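Long-range contacts in ribokinase (Thermotoga maritima, PDB 1VM7), which probably phosphorylates D-ribose at O-5, using ATP and a divalent cation such as magnesium, to give D-ribose 5-phosphate: residues Ser18-Ser23 / Arg70-Ile75; Val28-His33 / Ala43-Val48; Asp32-Pro37 / Glu109-Gly114; Ala126-Glu131 / Asn148-Glu153; Glu179-Leu184 / Leu216-Lys221. All blocks are in the same frame, centred on the assembly; numbering follows the deposited sequence.

Interactions 1, 4 and 5 belong to the large alpha/beta domain, whereas 2 and 3 belong to the small four-stranded sheet and touch the second subunit. Interaction 1 is the buried one, a parallel strand pair extended by hydroxyl bonds; the other four are partly buried. Interaction 4 lies against it, L128 packing on C74 and S22 OG meeting E149 OE1, but has a single weak cross-bond and mixes apolar packing with a lysine-glutamate cluster. Interactions 2 and 3 share D32 and H33: interaction 2 pairs strands 24-30 and 40-51, interaction 3 fastens the loop between them to strand 105-110 and its turn. Interaction 5, about 42 Å centre to centre from both, is shape-fitted loop packing.

Interaction 1. Residues Ser18-Ser23 / Arg70-Ile75; sequences SVVGSS and RFVTCI
With CG anti to the backbone N (chi1 176°), F71 swings its ring alongside residues 19-23, and T73, whose OG1 is likewise anti to N (chi1 -175°), directs its hydroxyl at the chain leaving the strand. V19 crosses the ring obliquely, its CB 3.7 Å from F71 CD1. Between the backbones, V19 N donates to R70 O at 2.7 Å, V72 N to V19 O at 2.7 Å, and G21 N to V72 O at 3.0 Å, the last nearly along the C=O axis (177°). Such bonds, with S18, V19 and V20 paired to R70, F71 and V72, are those of neighbouring parallel strands, here 17-20 and 69-75 of the central sheet of the ribokinase fold. V19 and F71 occupy one face; V20 and V72 lie side by side on the other. Past the ladder T73 OG1 gives its proton to a lone pair of G21 O (2.9 Å), and S23 OG sits 2.7 Å from T73 OG1 while also bonded to Y88 OH. T73 CB rests over one face of the F71 ring toward its rim, and S22 O meets the ring edge, 3.4 Å from F71 CZ. S22 OG turns away to E149, a predicted substrate-binding residue.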
# COMPACT_ATOMS: atom_id res chain seq x y z
N SER A 18 -15.29 24.06 12.18
CA SER A 18 -15.50 22.75 11.62
C SER A 18 -14.67 22.59 10.37
O SER A 18 -14.53 23.53 9.59
CB SER A 18 -16.96 22.55 11.25
OG SER A 18 -17.76 22.49 12.41
N VAL A 19 -14.10 21.41 10.19
CA VAL A 19 -13.45 21.03 8.95
C VAL A 19 -14.33 19.96 8.34
O VAL A 19 -14.78 19.06 9.04
CB VAL A 19 -11.99 20.44 9.10
CG1 VAL A 19 -11.40 20.18 7.74
CG2 VAL A 19 -11.08 21.35 9.85
N VAL A 20 -14.61 20.08 7.05
CA VAL A 20 -15.34 19.05 6.33
C VAL A 20 -14.44 18.61 5.19
O VAL A 20 -14.16 19.35 4.27
CB VAL A 20 -16.70 19.54 5.81
CG1 VAL A 20 -17.40 18.41 5.07
CG2 VAL A 20 -17.58 20.05 6.97
N GLY A 21 -13.95 17.39 5.27
CA GLY A 21 -12.94 16.96 4.35
C GLY A 21 -12.34 15.59 4.58
O GLY A 21 -12.93 14.69 5.18
N SER A 22 -11.13 15.44 4.07
CA SER A 22 -10.53 14.16 3.78
C SER A 22 -9.59 13.64 4.89
O SER A 22 -8.92 14.40 5.58
CB SER A 22 -9.75 14.31 2.49
OG SER A 22 -8.67 15.24 2.69
N SER A 23 -9.60 12.32 5.06
CA SER A 23 -8.65 11.59 5.91
C SER A 23 -7.99 10.47 5.05
O SER A 23 -8.70 9.72 4.40
CB SER A 23 -9.35 10.87 7.06
OG SER A 23 -10.02 11.74 7.93
N ARG A 70 -13.92 20.18 15.29
CA ARG A 70 -15.00 19.44 14.65
C ARG A 70 -14.56 19.14 13.23
O ARG A 70 -14.15 20.02 12.46
CB ARG A 70 -16.28 20.25 14.68
CG ARG A 70 -16.69 20.55 16.09
CD ARG A 70 -17.90 21.42 16.18
NE ARG A 70 -18.22 21.66 17.58
CZ ARG A 70 -19.45 21.91 18.05
NH1 ARG A 70 -20.51 21.93 17.25
NH2 ARG A 70 -19.61 22.12 19.36
N PHE A 71 -14.59 17.87 12.89
CA PHE A 71 -14.00 17.43 11.65
C PHE A 71 -14.91 16.37 11.10
O PHE A 71 -14.92 15.23 11.61
CB PHE A 71 -12.60 16.88 11.90
CG PHE A 71 -11.93 16.29 10.69
CD1 PHE A 71 -12.17 16.79 9.38
CD2 PHE A 71 -10.99 15.27 10.84
CE1 PHE A 71 -11.55 16.27 8.29
CE2 PHE A 71 -10.32 14.73 9.72
CZ PHE A 71 -10.62 15.25 8.44
N VAL A 72 -15.74 16.76 10.13
CA VAL A 72 -16.61 15.81 9.45
C VAL A 72 -15.77 15.16 8.37
O VAL A 72 -15.20 15.84 7.49
CB VAL A 72 -17.91 16.44 8.90
CG1 VAL A 72 -18.80 15.36 8.26
CG2 VAL A 72 -18.66 17.07 10.05
N THR A 73 -15.66 13.84 8.49
CA THR A 73 -14.78 13.08 7.59
C THR A 73 -15.29 11.65 7.54
O THR A 73 -15.89 11.17 8.48
CB THR A 73 -13.27 13.11 8.00
OG1 THR A 73 -12.48 12.44 7.01
CG2 THR A 73 -13.04 12.41 9.32
N CYS A 74 -15.07 10.98 6.42
CA CYS A 74 -15.43 9.60 6.29
C CYS A 74 -14.21 8.72 6.36
O CYS A 74 -13.26 8.90 5.60
CB CYS A 74 -16.17 9.34 4.98
SG CYS A 74 -17.93 9.67 5.14
N ILE A 75 -14.25 7.74 7.26
CA ILE A 75 -13.18 6.76 7.36
C ILE A 75 -13.82 5.40 7.36
O ILE A 75 -15.02 5.30 7.37
CB ILE A 75 -12.31 6.98 8.61
CG1 ILE A 75 -13.16 6.88 9.90
CG2 ILE A 75 -11.62 8.35 8.51
CD1 ILE A 75 -12.46 7.30 11.10
O HOH W 1 -20.48 21.91 14.15
O HOH W 2 -13.68 12.17 4.05
O HOH W 3 -10.95 7.82 4.66

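Interaction 2. Residues Val28-His33 / Ala43-Val48; sequences VLKVDH and AIEMNV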
# COMPACT_ATOMS: atom_id res chain seq x y z
N VAL A 28 4.27 4.92 2.59
CA VAL A 28 5.46 5.31 1.87
C VAL A 28 6.31 4.07 1.72
O VAL A 28 6.75 3.47 2.71
CB VAL A 28 6.25 6.42 2.59
CG1 VAL A 28 7.51 6.79 1.80
CG2 VAL A 28 5.35 7.65 2.77
N LEU A 29 6.51 3.67 0.47
CA LEU A 29 7.35 2.52 0.18
C LEU A 29 8.67 3.04 -0.41
O LEU A 29 8.72 3.55 -1.51
CB LEU A 29 6.65 1.58 -0.78
CG LEU A 29 5.28 1.14 -0.25
CD1 LEU A 29 4.39 0.73 -1.38
CD2 LEU A 29 5.46 0.07 0.80
N LYS A 30 9.73 2.89 0.37
CA LYS A 30 11.07 3.29 -0.01
C LYS A 30 11.69 2.16 -0.83
O LYS A 30 11.79 1.02 -0.36
CB LYS A 30 11.84 3.47 1.29
CG LYS A 30 13.05 4.29 1.23
CD LYS A 30 13.28 4.97 2.58
CE LYS A 30 12.49 6.29 2.69
NZ LYS A 30 11.02 6.14 2.86
N VAL A 31 12.10 2.49 -2.06
CA VAL A 31 12.72 1.52 -2.98
C VAL A 31 14.01 2.07 -3.56
O VAL A 31 14.27 3.27 -3.53
CB VAL A 31 11.77 1.12 -4.16
CG1 VAL A 31 10.60 0.34 -3.66
CG2 VAL A 31 11.30 2.35 -4.95
N ASP A 32 14.82 1.18 -4.11
CA ASP A 32 16.07 1.60 -4.75
C ASP A 32 15.77 2.42 -6.01
O ASP A 32 16.28 3.52 -6.22
CB ASP A 32 16.89 0.37 -5.11
CG ASP A 32 18.12 0.72 -5.89
OD1 ASP A 32 19.09 1.23 -5.29
OD2 ASP A 32 18.10 0.50 -7.12
N HIS A 33 14.91 1.88 -6.85
CA HIS A 33 14.61 2.48 -8.13
C HIS A 33 13.12 2.30 -8.32
O HIS A 33 12.49 1.47 -7.64
CB HIS A 33 15.43 1.80 -9.24
CG HIS A 33 15.29 0.30 -9.25
ND1 HIS A 33 16.15 -0.53 -8.56
CD2 HIS A 33 14.35 -0.50 -9.82
CE1 HIS A 33 15.75 -1.78 -8.71
NE2 HIS A 33 14.66 -1.79 -9.48
N ALA A 43 10.58 -3.64 -0.97
CA ALA A 43 10.64 -2.31 -0.33
C ALA A 43 11.77 -2.30 0.69
O ALA A 43 11.93 -3.23 1.49
CB ALA A 43 9.32 -1.94 0.37
N ILE A 44 12.60 -1.26 0.64
CA ILE A 44 13.60 -1.06 1.65
C ILE A 44 12.94 -0.77 3.01
O ILE A 44 13.39 -1.22 4.07
CB ILE A 44 14.49 0.12 1.25
CG1 ILE A 44 15.27 -0.23 -0.03
CG2 ILE A 44 15.45 0.48 2.40
CD1 ILE A 44 16.13 0.91 -0.57
N GLU A 45 11.89 0.04 2.97
CA GLU A 45 11.12 0.34 4.17
C GLU A 45 9.70 0.60 3.77
O GLU A 45 9.44 1.01 2.64
CB GLU A 45 11.64 1.59 4.86
CG GLU A 45 12.97 1.42 5.52
CD GLU A 45 13.32 2.59 6.39
OE1 GLU A 45 12.54 3.58 6.45
OE2 GLU A 45 14.38 2.51 7.05
N MET A 46 8.80 0.35 4.73
CA MET A 46 7.43 0.81 4.67
C MET A 46 7.12 1.59 5.92
O MET A 46 7.34 1.11 7.03
CB MET A 46 6.45 -0.35 4.58
CG MET A 46 5.02 0.13 4.36
SD MET A 46 3.84 -1.23 4.38
CE MET A 46 3.70 -1.53 6.10
N ASN A 47 6.64 2.80 5.72
CA ASN A 47 6.25 3.70 6.78
C ASN A 47 4.90 4.33 6.48
O ASN A 47 4.66 4.77 5.39
CB ASN A 47 7.31 4.79 6.93
CG ASN A 47 8.66 4.22 7.31
OD1 ASN A 47 8.91 3.96 8.48
ND2 ASN A 47 9.52 4.02 6.34
N VAL A 48 4.04 4.38 7.48
CA VAL A 48 2.68 4.82 7.33
C VAL A 48 2.48 6.07 8.19
O VAL A 48 2.95 6.14 9.32
CB VAL A 48 1.77 3.68 7.77
CG1 VAL A 48 0.34 4.00 7.54
CG2 VAL A 48 2.14 2.38 6.98
O HOH W 4 9.13 4.35 3.80
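A classic beta bulge marks this antiparallel hairpin of strands 24-30 and 40-51, which lies in the small sheet that forms the lid in ribokinases: I44 and E45 both face K30. V28/N47 and K30/E45 are hydrogen-bonded pairs: V28 N donates to N47 O at 2.8 Å, N47 N to V28 O at 3.1 Å, and K30 N to E45 O at 3.0 Å. At the bulge K30 O takes I44 N at 2.6 Å, nearly along its C=O axis but bent at the hydrogen (136°), while the bond from E45 N is weak. L29 and M46, the non-hydrogen-bonded pair, point the same way, and L29 CD2 lies 3.6 Å from M46 CG; on that face F107 and F121 of the second subunit pack against L29 and M46. On the other face K30 runs side by side with E45, then bends at chi3 and chi4 to bring NZ back over the strands. There one water accepts from K30 NZ and from N47 ND2, 2.6 Å away, and donates to V28 O. N47 ND2 also binds the anti lone pair of E45 OE1, at 3.1 Å. The lysine charge is therefore tied to the hairpin through water, NZ and E45 OE1 being 4.7 Å apart, so any attraction between them is probably moderate, whereas the apolar face serves the dimer interface.

Interaction 3. Residues Asp32-Pro37 / Glu109-Gly114; sequences DHFTKP and EVDKTG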
# COMPACT_ATOMS: atom_id res chain seq x y z
N ASP A 32 14.82 1.18 -4.11
CA ASP A 32 16.07 1.60 -4.75
C ASP A 32 15.77 2.42 -6.01
O ASP A 32 16.28 3.52 -6.22
CB ASP A 32 16.89 0.37 -5.11
CG ASP A 32 18.12 0.72 -5.89
OD1 ASP A 32 19.09 1.23 -5.29
OD2 ASP A 32 18.10 0.50 -7.12
N HIS A 33 14.91 1.88 -6.85
CA HIS A 33 14.61 2.48 -8.13
C HIS A 33 13.12 2.30 -8.32
O HIS A 33 12.49 1.47 -7.64
CB HIS A 33 15.43 1.80 -9.24
CG HIS A 33 15.29 0.30 -9.25
ND1 HIS A 33 16.15 -0.53 -8.56
CD2 HIS A 33 14.35 -0.50 -9.82
CE1 HIS A 33 15.75 -1.78 -8.71
NE2 HIS A 33 14.66 -1.79 -9.48
N PHE A 34 12.54 3.10 -9.20
CA PHE A 34 11.13 2.93 -9.49
C PHE A 34 10.93 1.54 -10.07
O PHE A 34 11.60 1.14 -11.03
CB PHE A 34 10.62 4.01 -10.44
CG PHE A 34 10.37 5.35 -9.77
CD1 PHE A 34 9.43 5.47 -8.77
CD2 PHE A 34 11.09 6.48 -10.16
CE1 PHE A 34 9.21 6.68 -8.15
CE2 PHE A 34 10.86 7.69 -9.56
CZ PHE A 34 9.92 7.79 -8.55
N THR A 35 9.98 0.81 -9.51
CA THR A 35 9.66 -0.52 -9.99
C THR A 35 9.18 -0.46 -11.44
O THR A 35 8.30 0.32 -11.81
CB THR A 35 8.64 -1.23 -9.09
OG1 THR A 35 8.98 -1.03 -7.72
CG2 THR A 35 8.60 -2.76 -9.39
N LYS A 36 9.81 -1.27 -12.29
CA LYS A 36 9.48 -1.32 -13.68
C LYS A 36 8.27 -2.25 -13.92
O LYS A 36 8.00 -3.13 -13.11
CB LYS A 36 10.69 -1.87 -14.45
CG LYS A 36 11.98 -1.05 -14.29
CD LYS A 36 13.14 -1.67 -15.04
CE LYS A 36 13.66 -2.90 -14.30
NZ LYS A 36 14.10 -2.66 -12.85
N PRO A 37 7.52 -2.05 -15.02
CA PRO A 37 6.50 -3.04 -15.37
C PRO A 37 7.08 -4.47 -15.41
O PRO A 37 8.16 -4.69 -15.96
CB PRO A 37 6.06 -2.59 -16.76
CG PRO A 37 6.26 -1.04 -16.68
CD PRO A 37 7.57 -0.94 -15.99
N GLU A 109 5.47 5.55 -3.76
CA GLU A 109 6.74 4.86 -4.04
C GLU A 109 7.81 5.91 -4.20
O GLU A 109 7.67 6.75 -5.04
CB GLU A 109 6.61 3.99 -5.30
CG GLU A 109 7.87 3.24 -5.70
CD GLU A 109 7.67 2.28 -6.90
OE1 GLU A 109 6.54 2.18 -7.45
OE2 GLU A 109 8.66 1.62 -7.28
N VAL A 110 8.84 5.87 -3.34
CA VAL A 110 9.93 6.83 -3.32
C VAL A 110 11.25 6.12 -3.61
O VAL A 110 11.64 5.20 -2.89
CB VAL A 110 10.09 7.54 -1.93
CG1 VAL A 110 10.91 8.77 -2.10
CG2 VAL A 110 8.79 7.95 -1.36
N ASP A 111 11.95 6.55 -4.66
CA ASP A 111 13.24 5.92 -4.99
C ASP A 111 14.39 6.53 -4.18
O ASP A 111 14.18 7.35 -3.29
CB ASP A 111 13.49 5.84 -6.51
CG ASP A 111 13.93 7.17 -7.15
OD1 ASP A 111 14.08 8.18 -6.45
OD2 ASP A 111 14.16 7.17 -8.38
N LYS A 112 15.61 6.09 -4.43
CA LYS A 112 16.76 6.55 -3.61
C LYS A 112 17.11 8.03 -3.80
O LYS A 112 17.87 8.61 -2.99
CB LYS A 112 18.00 5.71 -3.90
CG LYS A 112 18.50 5.76 -5.33
CD LYS A 112 19.84 5.01 -5.49
CE LYS A 112 20.35 5.06 -6.95
NZ LYS A 112 21.86 4.94 -7.07
N THR A 113 16.58 8.64 -4.86
CA THR A 113 16.82 10.05 -5.15
C THR A 113 15.77 10.91 -4.42
O THR A 113 15.91 12.11 -4.31
CB THR A 113 16.81 10.34 -6.70
OG1 THR A 113 15.47 10.34 -7.22
CG2 THR A 113 17.61 9.27 -7.47
N GLY A 114 14.69 10.28 -3.94
CA GLY A 114 13.65 11.02 -3.26
C GLY A 114 12.50 11.40 -4.19
O GLY A 114 11.50 11.95 -3.75
O HOH W 5 14.33 5.03 -10.07
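E109 OE2 is gripped twice by T35. The backbone N of T35 lies 2.7 Å from OE2 in a nearly straight bond (171°) to its syn lone pair, while T35 OG1, also 2.7 Å from E109 OE2, comes from above the carboxylate plane. E109 is extended, CG anti to the backbone N (chi1 179°), so its carboxylate reaches across to the loop. The F34 ring has the backbone E109 O at its edge, 3.5 Å from CE1, and D111 CG over one face, the D111 carboxylate tilted 33° from the ring. A water accepts from F34 N and donates to D111 OD2. Farther along, K112 N donates to D32 O at 3.2 Å from above the carbonyl plane, and K112 CG packs 3.3 Å from that same D32 O. D111 OD1 accepts T113 N in an Asx turn and T113 OG1 (2.7 Å) as well, inside the type I turn D111-G114 that links strands 105-110 and 116-121. In the second shell R117 forms a salt bridge with E109 OE1 and bonds to T35 O, Q41 bonds to T35 OG1, and P37 of the second subunit packs on F34. Two donors on one oxygen and R117 on the other would favour the ionised form of E109, so a probably ionised, buried E109 ties the loop after strand 24-30 to strand 105-110.

Interaction 4. Residues Ala126-Glu131 / Asn148-Glu153; sequences AELKKE and NEIPFE
The chain of 126-131 passes from one short 3-10 turn to another through an inverse gamma turn centred on L128, and runs past the loop that enters helix 152-161, with A126 and I150 CA atoms 5.7 Å apart. P151 sets its CG and CD against the turn: CD lies 3.3 Å from L128 O and CG 3.5 Å from A126 O, so both carbonyl oxygens touch the ring carbons. L128 O has its hydrogen bond from T154 OG1. L128, with CG anti to the backbone N, crosses I150 obliquely, CD2 of L128 lying 4.0 Å from I150 CD1; I150 reaches there with CG1 in the crowded position between N and the carbonyl carbon (chi1 59°). At the outer end E153, whose CG takes the same crowded position (chi1 66°), extends its carboxylate toward K130. K130 N makes a weak but straight bond to E153 OE2 at 3.4 Å, and the K130 chain crosses the glutamate at about a right angle with CG 3.6 Å from E153 OE2. K130 NZ instead forms its salt bridge with E131 OE2 at 2.6 Å, leaving E153 OE1 at 4.3 Å from K130 NZ, too far for an ion pair. P151 occupies the N-cap position of helix 152-161, and the same loop carries E149, a predicted substrate-binding residue bonded to S22 and K53, beside the probable sugar site of a PfkB-family kinase.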
# COMPACT_ATOMS: atom_id res chain seq x y z
N ALA A 126 -14.78 9.07 -0.59
CA ALA A 126 -15.76 9.18 -1.66
C ALA A 126 -17.19 8.99 -1.16
O ALA A 126 -18.14 9.25 -1.89
CB ALA A 126 -15.42 8.15 -2.75
N GLU A 127 -17.34 8.52 0.07
CA GLU A 127 -18.64 8.30 0.64
C GLU A 127 -19.18 9.50 1.39
O GLU A 127 -20.31 9.46 1.85
CB GLU A 127 -18.57 7.10 1.57
CG GLU A 127 -18.16 5.82 0.87
CD GLU A 127 -19.10 5.42 -0.26
OE1 GLU A 127 -20.30 5.08 -0.01
OE2 GLU A 127 -18.63 5.40 -1.42
N LEU A 128 -18.39 10.55 1.49
CA LEU A 128 -18.78 11.74 2.22
C LEU A 128 -19.64 12.60 1.32
O LEU A 128 -19.17 13.58 0.70
CB LEU A 128 -17.56 12.48 2.72
CG LEU A 128 -17.81 13.74 3.55
CD1 LEU A 128 -19.11 13.69 4.40
CD2 LEU A 128 -16.60 14.04 4.40
N LYS A 129 -20.91 12.23 1.29
CA LYS A 129 -21.93 12.85 0.45
C LYS A 129 -22.81 13.75 1.30
O LYS A 129 -22.80 13.71 2.55
CB LYS A 129 -22.77 11.76 -0.22
CG LYS A 129 -21.97 10.89 -1.24
CD LYS A 129 -22.64 9.53 -1.43
CE LYS A 129 -21.77 8.58 -2.24
NZ LYS A 129 -21.51 9.13 -3.58
N LYS A 130 -23.59 14.56 0.59
CA LYS A 130 -24.35 15.63 1.22
C LYS A 130 -25.37 15.09 2.22
O LYS A 130 -25.61 15.74 3.23
CB LYS A 130 -24.91 16.59 0.15
CG LYS A 130 -25.89 15.98 -0.84
CD LYS A 130 -25.99 16.82 -2.12
CE LYS A 130 -27.36 16.69 -2.75
NZ LYS A 130 -27.80 15.26 -2.85
N GLU A 131 -25.85 13.87 1.98
CA GLU A 131 -26.79 13.17 2.84
C GLU A 131 -26.22 12.76 4.21
O GLU A 131 -26.98 12.46 5.13
CB GLU A 131 -27.30 11.95 2.10
CG GLU A 131 -28.16 12.31 0.88
CD GLU A 131 -27.34 12.60 -0.36
OE1 GLU A 131 -26.12 12.28 -0.37
OE2 GLU A 131 -27.92 13.15 -1.33
N ASN A 148 -10.56 20.06 -1.54
CA ASN A 148 -11.19 19.41 -2.68
C ASN A 148 -10.86 17.92 -2.76
O ASN A 148 -10.65 17.43 -3.85
CB ASN A 148 -10.82 20.12 -3.98
CG ASN A 148 -11.63 19.65 -5.18
OD1 ASN A 148 -12.83 19.44 -5.09
ND2 ASN A 148 -10.97 19.54 -6.32
N GLU A 149 -10.86 17.23 -1.62
CA GLU A 149 -10.54 15.80 -1.56
C GLU A 149 -11.73 14.89 -1.12
O GLU A 149 -11.55 13.80 -0.60
CB GLU A 149 -9.36 15.61 -0.64
CG GLU A 149 -8.02 16.00 -1.27
CD GLU A 149 -6.84 15.63 -0.36
OE1 GLU A 149 -7.05 15.54 0.86
OE2 GLU A 149 -5.71 15.42 -0.87
N ILE A 150 -12.94 15.40 -1.29
CA ILE A 150 -14.15 14.65 -1.09
C ILE A 150 -15.03 15.02 -2.28
O ILE A 150 -14.65 15.89 -3.10
CB ILE A 150 -14.81 14.96 0.29
CG1 ILE A 150 -15.15 16.45 0.42
CG2 ILE A 150 -13.88 14.54 1.38
CD1 ILE A 150 -15.91 16.80 1.65
N PRO A 151 -16.17 14.36 -2.43
CA PRO A 151 -17.00 14.69 -3.59
C PRO A 151 -17.33 16.16 -3.61
O PRO A 151 -17.69 16.73 -2.58
CB PRO A 151 -18.26 13.85 -3.33
CG PRO A 151 -17.79 12.71 -2.56
CD PRO A 151 -16.82 13.31 -1.61
N PHE A 152 -17.16 16.80 -4.77
CA PHE A 152 -17.28 18.24 -4.82
C PHE A 152 -18.68 18.67 -4.37
O PHE A 152 -18.85 19.69 -3.71
CB PHE A 152 -17.00 18.76 -6.22
CG PHE A 152 -17.02 20.23 -6.28
CD1 PHE A 152 -16.03 20.95 -5.62
CD2 PHE A 152 -18.08 20.91 -6.87
CE1 PHE A 152 -16.04 22.33 -5.62
CE2 PHE A 152 -18.11 22.30 -6.87
CZ PHE A 152 -17.09 23.01 -6.25
N GLU A 153 -19.68 17.88 -4.73
CA GLU A 153 -21.06 18.22 -4.38
C GLU A 153 -21.25 18.45 -2.90
O GLU A 153 -22.14 19.21 -2.48
CB GLU A 153 -22.04 17.12 -4.80
CG GLU A 153 -21.85 15.79 -4.02
CD GLU A 153 -23.13 15.01 -3.85
OE1 GLU A 153 -23.95 15.03 -4.79
OE2 GLU A 153 -23.30 14.37 -2.78

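Interaction 5. Residues Glu179-Leu184 / Leu216-Lys221; sequences EIFQYL and LELGVK
A Schellman motif ends helix 208-217, and G219, with a positive phi of 115°, turns the chain against the loop 179-184 just before the neighbouring strands 186-187 and 222-226 of the large sheet. The close spot is G219 itself: having no side chain, it lets the backbone of Q182 come in until the CA atoms of the two residues are 3.9 Å apart. L218 and V220 both lean on F181. L218 lies side by side with it, its CD1 3.8 Å from F181 CD2. The CG2 branch of V220, anti to the carbonyl carbon, is the bump that packs against both F181 and L184, 3.7 Å from F181 CB, 3.3 Å from F181 O and 4.2 Å from L184 CD1. The F181 ring is backed on one face by I180 CG2, which stands over its centre. Q182 CB touches L218 O at 3.2 Å, while the Q182 amide reaches back to the E179 carbonyl. Beyond the bump the backbones join: K221 N donates to L184 O at 3.1 Å, from above the carbonyl plane. The K221 chain, bent at chi2 and chi4, folds back so that its NZ binds G219 O at 2.7 Å and a water that donates to Q182 O.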
# COMPACT_ATOMS: atom_id res chain seq x y z
N GLU A 179 -19.61 27.46 -9.34
CA GLU A 179 -20.70 27.87 -8.46
C GLU A 179 -20.22 28.14 -7.04
O GLU A 179 -20.83 28.95 -6.33
CB GLU A 179 -21.82 26.83 -8.47
CG GLU A 179 -23.11 27.26 -7.77
CD GLU A 179 -24.09 26.09 -7.52
OE1 GLU A 179 -23.96 25.01 -8.16
OE2 GLU A 179 -25.00 26.27 -6.67
N ILE A 180 -19.14 27.47 -6.62
CA ILE A 180 -18.70 27.53 -5.24
C ILE A 180 -18.18 28.90 -4.83
O ILE A 180 -18.35 29.32 -3.68
CB ILE A 180 -17.62 26.43 -4.92
CG1 ILE A 180 -17.47 26.24 -3.42
CG2 ILE A 180 -16.26 26.75 -5.58
CD1 ILE A 180 -16.94 24.92 -3.07
N PHE A 181 -17.60 29.63 -5.78
CA PHE A 181 -16.79 30.81 -5.47
C PHE A 181 -17.56 31.94 -4.80
O PHE A 181 -17.05 32.58 -3.89
CB PHE A 181 -16.09 31.29 -6.75
CG PHE A 181 -15.14 30.29 -7.33
CD1 PHE A 181 -14.00 29.91 -6.62
CD2 PHE A 181 -15.37 29.68 -8.55
CE1 PHE A 181 -13.11 28.98 -7.12
CE2 PHE A 181 -14.48 28.75 -9.06
CZ PHE A 181 -13.34 28.40 -8.33
N GLN A 182 -18.79 32.17 -5.24
CA GLN A 182 -19.65 33.23 -4.70
C GLN A 182 -19.99 33.02 -3.22
O GLN A 182 -20.32 33.97 -2.51
CB GLN A 182 -20.96 33.34 -5.51
CG GLN A 182 -21.86 32.13 -5.28
CD GLN A 182 -22.91 31.94 -6.33
OE1 GLN A 182 -23.79 32.77 -6.47
NE2 GLN A 182 -22.84 30.82 -7.05
N TYR A 183 -19.90 31.77 -2.77
CA TYR A 183 -20.16 31.40 -1.38
C TYR A 183 -18.94 31.47 -0.46
O TYR A 183 -19.07 31.28 0.75
CB TYR A 183 -20.77 30.00 -1.31
CG TYR A 183 -22.06 29.91 -2.08
CD1 TYR A 183 -23.17 30.66 -1.69
CD2 TYR A 183 -22.17 29.10 -3.20
CE1 TYR A 183 -24.37 30.60 -2.41
CE2 TYR A 183 -23.34 29.04 -3.91
CZ TYR A 183 -24.45 29.78 -3.50
OH TYR A 183 -25.63 29.73 -4.23
N LEU A 184 -17.77 31.80 -1.02
CA LEU A 184 -16.52 31.78 -0.27
C LEU A 184 -16.21 33.09 0.42
O LEU A 184 -16.33 34.16 -0.18
CB LEU A 184 -15.36 31.50 -1.20
CG LEU A 184 -15.39 30.20 -1.99
CD1 LEU A 184 -14.03 29.99 -2.58
CD2 LEU A 184 -15.87 28.99 -1.13
N LEU A 216 -12.51 37.61 -6.86
CA LEU A 216 -13.31 38.63 -6.19
C LEU A 216 -14.57 38.98 -7.00
O LEU A 216 -15.64 39.17 -6.41
CB LEU A 216 -12.53 39.92 -5.94
CG LEU A 216 -11.35 39.93 -4.98
CD1 LEU A 216 -10.80 41.33 -4.84
CD2 LEU A 216 -11.73 39.36 -3.62
N GLU A 217 -14.45 39.05 -8.33
CA GLU A 217 -15.59 39.33 -9.19
C GLU A 217 -16.66 38.24 -9.22
O GLU A 217 -17.82 38.53 -9.55
CB GLU A 217 -15.16 39.64 -10.63
CG GLU A 217 -14.62 41.03 -10.80
CD GLU A 217 -14.56 41.44 -12.24
OE1 GLU A 217 -14.67 40.57 -13.12
OE2 GLU A 217 -14.43 42.65 -12.50
N LEU A 218 -16.27 37.00 -8.93
CA LEU A 218 -17.23 35.90 -8.86
C LEU A 218 -17.93 35.84 -7.48
O LEU A 218 -18.84 35.03 -7.28
CB LEU A 218 -16.55 34.56 -9.14
CG LEU A 218 -15.91 34.34 -10.51
CD1 LEU A 218 -15.28 32.94 -10.56
CD2 LEU A 218 -16.93 34.50 -11.61
N GLY A 219 -17.47 36.67 -6.54
CA GLY A 219 -18.08 36.81 -5.24
C GLY A 219 -17.21 36.37 -4.08
O GLY A 219 -17.61 36.51 -2.92
N VAL A 220 -16.02 35.84 -4.37
CA VAL A 220 -15.09 35.44 -3.32
C VAL A 220 -14.74 36.69 -2.55
O VAL A 220 -14.38 37.68 -3.15
CB VAL A 220 -13.77 34.83 -3.90
CG1 VAL A 220 -12.75 34.59 -2.80
CG2 VAL A 220 -14.05 33.57 -4.70
N LYS A 221 -14.80 36.65 -1.23
CA LYS A 221 -14.57 37.86 -0.43
C LYS A 221 -13.09 38.16 -0.24
O LYS A 221 -12.68 39.31 -0.28
CB LYS A 221 -15.27 37.71 0.94
CG LYS A 221 -16.80 37.46 0.86
CD LYS A 221 -17.56 38.72 0.35
CE LYS A 221 -19.04 38.43 0.07
NZ LYS A 221 -19.27 37.87 -1.32
O HOH W 6 -21.33 36.68 -3.19